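Local coordinates for polyhedrin (Uranotaenia sapphirina cypovirus, PDB 4ZQX), which forms the crystalline matrix of viral polyhedra, the occlusion bodies that package cypovirus particles, and binds ATP, at residues A[43-48]-A[204-209]. Residues are numbered along the deposited sequence; the frame is centred on the assembly and turned at random. Where two conformers were deposited one is given.
Sequences FHFANP and VPECTQ
Phe-43 and His-44 pair with Thr-208 and Cys-207 as antiparallel neighbours in the chain's largest sheet, where strand 207-211, outermost within this chain, is added outside strand 40-47. His-44 and Cys-207 form the hydrogen-bonded pair: His-44 N gives a bond of 2.9 Å to Cys-207 O, while the return bond from Cys-207 N to His-44 O is weak at 3.3 Å. Phe-43 and Thr-208 are the adjoining non-hydrogen-bonded pair, their side chains lying side by side on one face of the sheet.

On the N-terminal side of Cys-207, residues 204-206 diverge from strand 40-47, and three waters bridge the gap. One joins Ala-46 N to Val-204 O; another gathers Ala-46 O, Asn-47 ND2 and Val-204 N; a third, at the edge and in the plane of the His-44 ring, lies 2.6 Å from His-44 ND1 and donates to Pro-205 O. The other ring nitrogen, His-44 NE2, is hydrogen-bonded to Glu-28 OE1. Val-204 still reaches across, its CB 3.4 Å from Ala-46 O.

In the conformer given here, Glu-206 has CG anti to its backbone N (chi1 -172°), which sets this methylene over one face of Phe-45, 3.8 Å from Phe-45 CE2, in a CH-pi contact. Past a bend at chi2, the carboxylate places OE1 at the edge of the Phe-43 ring, where Thr-208 OG1 donates to the syn lone pair of Glu-206 OE1 at 2.6 Å. The other oxygen, OE2, forms a salt bridge with Lys-56 of a second subunit.

Between these segments one good and one weak backbone bond join the strands, while water and Glu-206 tie in residues 204-206; in that conformer hydroxyl and lysine would both be expected to stabilise the carboxylate's negative charge, and the salt bridge links this part of the sheet to the second subunit.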
loop_
_atom_site.group_PDB
_atom_site.type_symbol
_atom_site.label_atom_id
_atom_site.label_comp_id
_atom_site.label_asym_id
_atom_site.label_seq_id
_atom_site.Cartn_x
_atom_site.Cartn_y
_atom_site.Cartn_z
ATOM N N PHE A 43 14.253 -4.672 -4.883
ATOM C CA PHE A 43 12.845 -4.587 -4.527
ATOM C C PHE A 43 12.147 -5.719 -5.249
ATOM O O PHE A 43 12.266 -5.831 -6.475
ATOM C CB PHE A 43 12.233 -3.264 -5.011
ATOM C CG PHE A 43 12.962 -2.020 -4.528
ATOM C CD1 PHE A 43 14.076 -1.547 -5.207
ATOM C CD2 PHE A 43 12.518 -1.313 -3.413
ATOM C CE1 PHE A 43 14.749 -0.391 -4.777
ATOM C CE2 PHE A 43 13.185 -0.155 -2.977
ATOM C CZ PHE A 43 14.304 0.296 -3.663
ATOM N N HIS A 44 11.442 -6.563 -4.503
ATOM C CA HIS A 44 10.710 -7.687 -5.092
ATOM C C HIS A 44 9.197 -7.532 -4.989
ATOM O O HIS A 44 8.676 -7.254 -3.903
ATOM C CB HIS A 44 11.101 -9.011 -4.430
ATOM C CG HIS A 44 10.255 -10.151 -4.892
ATOM N ND1 HIS A 44 9.215 -10.662 -4.143
ATOM C CD2 HIS A 44 10.253 -10.839 -6.059
ATOM C CE1 HIS A 44 8.627 -11.635 -4.818
ATOM N NE2 HIS A 44 9.230 -11.756 -5.986
ATOM N N PHE A 45 8.505 -7.757 -6.110
ATOM C CA PHE A 45 7.042 -7.716 -6.171
ATOM C C PHE A 45 6.575 -8.952 -6.904
ATOM O O PHE A 45 7.267 -9.445 -7.788
ATOM C CB PHE A 45 6.528 -6.512 -6.974
ATOM C CG PHE A 45 6.967 -5.181 -6.443
ATOM C CD1 PHE A 45 8.185 -4.642 -6.824
ATOM C CD2 PHE A 45 6.150 -4.452 -5.588
ATOM C CE1 PHE A 45 8.595 -3.403 -6.341
ATOM C CE2 PHE A 45 6.558 -3.215 -5.098
ATOM C CZ PHE A 45 7.775 -2.688 -5.483
ATOM N N ALA A 46 5.383 -9.426 -6.580
ATOM C CA ALA A 46 4.803 -10.569 -7.285
ATOM C C ALA A 46 3.285 -10.536 -7.256
ATOM O O ALA A 46 2.682 -10.080 -6.286
ATOM C CB ALA A 46 5.296 -11.866 -6.663
ATOM N N ASN A 47 2.683 -11.077 -8.310
ATOM C CA ASN A 47 1.222 -11.305 -8.377
ATOM C C ASN A 47 0.902 -12.197 -9.555
ATOM O O ASN A 47 1.662 -12.219 -10.505
ATOM C CB ASN A 47 0.476 -9.979 -8.565
ATOM C CG ASN A 47 -1.011 -10.105 -8.295
ATOM O OD1 ASN A 47 -1.834 -10.165 -9.218
ATOM N ND2 ASN A 47 -1.366 -10.140 -7.021
ATOM N N PRO A 48 -0.230 -12.923 -9.515
ATOM C CA PRO A 48 -0.533 -13.753 -10.686
ATOM C C PRO A 48 -1.190 -12.992 -11.824
ATOM O O PRO A 48 -1.161 -13.493 -12.937
ATOM C CB PRO A 48 -1.524 -14.801 -10.128
ATOM C CG PRO A 48 -1.329 -14.767 -8.639
ATOM C CD PRO A 48 -1.050 -13.311 -8.354
ATOM N N VAL A 204 0.466 -10.165 -2.169
ATOM C CA VAL A 204 1.764 -10.758 -1.882
ATOM C C VAL A 204 2.676 -9.729 -1.205
ATOM O O VAL A 204 2.821 -8.604 -1.693
ATOM C CB VAL A 204 2.433 -11.289 -3.163
ATOM C CG1 VAL A 204 3.714 -12.042 -2.818
ATOM C CG2 VAL A 204 1.448 -12.184 -3.952
ATOM N N PRO A 205 3.287 -10.101 -0.069
ATOM C CA PRO A 205 4.198 -9.159 0.590
ATOM C C PRO A 205 5.391 -8.789 -0.285
ATOM O O PRO A 205 5.959 -9.653 -0.936
ATOM C CB PRO A 205 4.685 -9.931 1.830
ATOM C CG PRO A 205 3.720 -11.025 2.036
ATOM C CD PRO A 205 3.145 -11.357 0.687
ATOM N N GLU A 206 5.728 -7.500 -0.297
ATOM C CA GLU A 206 6.938 -6.972 -0.927
ATOM C C GLU A 206 8.162 -7.313 -0.079
ATOM O O GLU A 206 8.036 -7.646 1.108
ATOM C CB GLU A 206 6.808 -5.443 -1.061
ATOM C CG GLU A 206 7.912 -4.720 -1.869
ATOM C CD GLU A 206 9.084 -4.191 -1.033
ATOM O OE1 GLU A 206 10.155 -3.959 -1.626
ATOM O OE2 GLU A 206 8.939 -3.990 0.191
ATOM N N CYS A 207 9.348 -7.220 -0.672
ATOM C CA CYS A 207 10.581 -7.360 0.100
ATOM C C CYS A 207 11.692 -6.498 -0.483
ATOM O O CYS A 207 11.993 -6.576 -1.672
ATOM C CB CYS A 207 11.026 -8.824 0.161
ATOM S SG CYS A 207 12.498 -9.076 1.197
ATOM N N THR A 208 12.292 -5.681 0.384
ATOM C CA THR A 208 13.389 -4.790 0.038
ATOM C C THR A 208 14.642 -5.316 0.713
ATOM O O THR A 208 14.614 -5.644 1.908
ATOM C CB THR A 208 13.134 -3.354 0.551
ATOM O OG1 THR A 208 11.931 -2.840 -0.030
ATOM C CG2 THR A 208 14.302 -2.413 0.216
ATOM N N GLN A 209 15.741 -5.381 -0.036
ATOM C CA GLN A 209 17.026 -5.804 0.525
ATOM C C GLN A 209 18.132 -4.854 0.116
ATOM O O GLN A 209 18.078 -4.235 -0.949
ATOM C CB GLN A 209 17.368 -7.230 0.088
ATOM C CG GLN A 209 16.484 -8.295 0.722
ATOM C CD GLN A 209 16.705 -9.676 0.111
ATOM O OE1 GLN A 209 16.496 -9.879 -1.081
ATOM N NE2 GLN A 209 17.150 -10.622 0.921
HETATM O O HOH W 1 8.501 -10.237 -1.648
HETATM O O HOH W 2 0.620 -8.905 -5.040
HETATM O O HOH W 3 4.419 -7.935 -4.126
#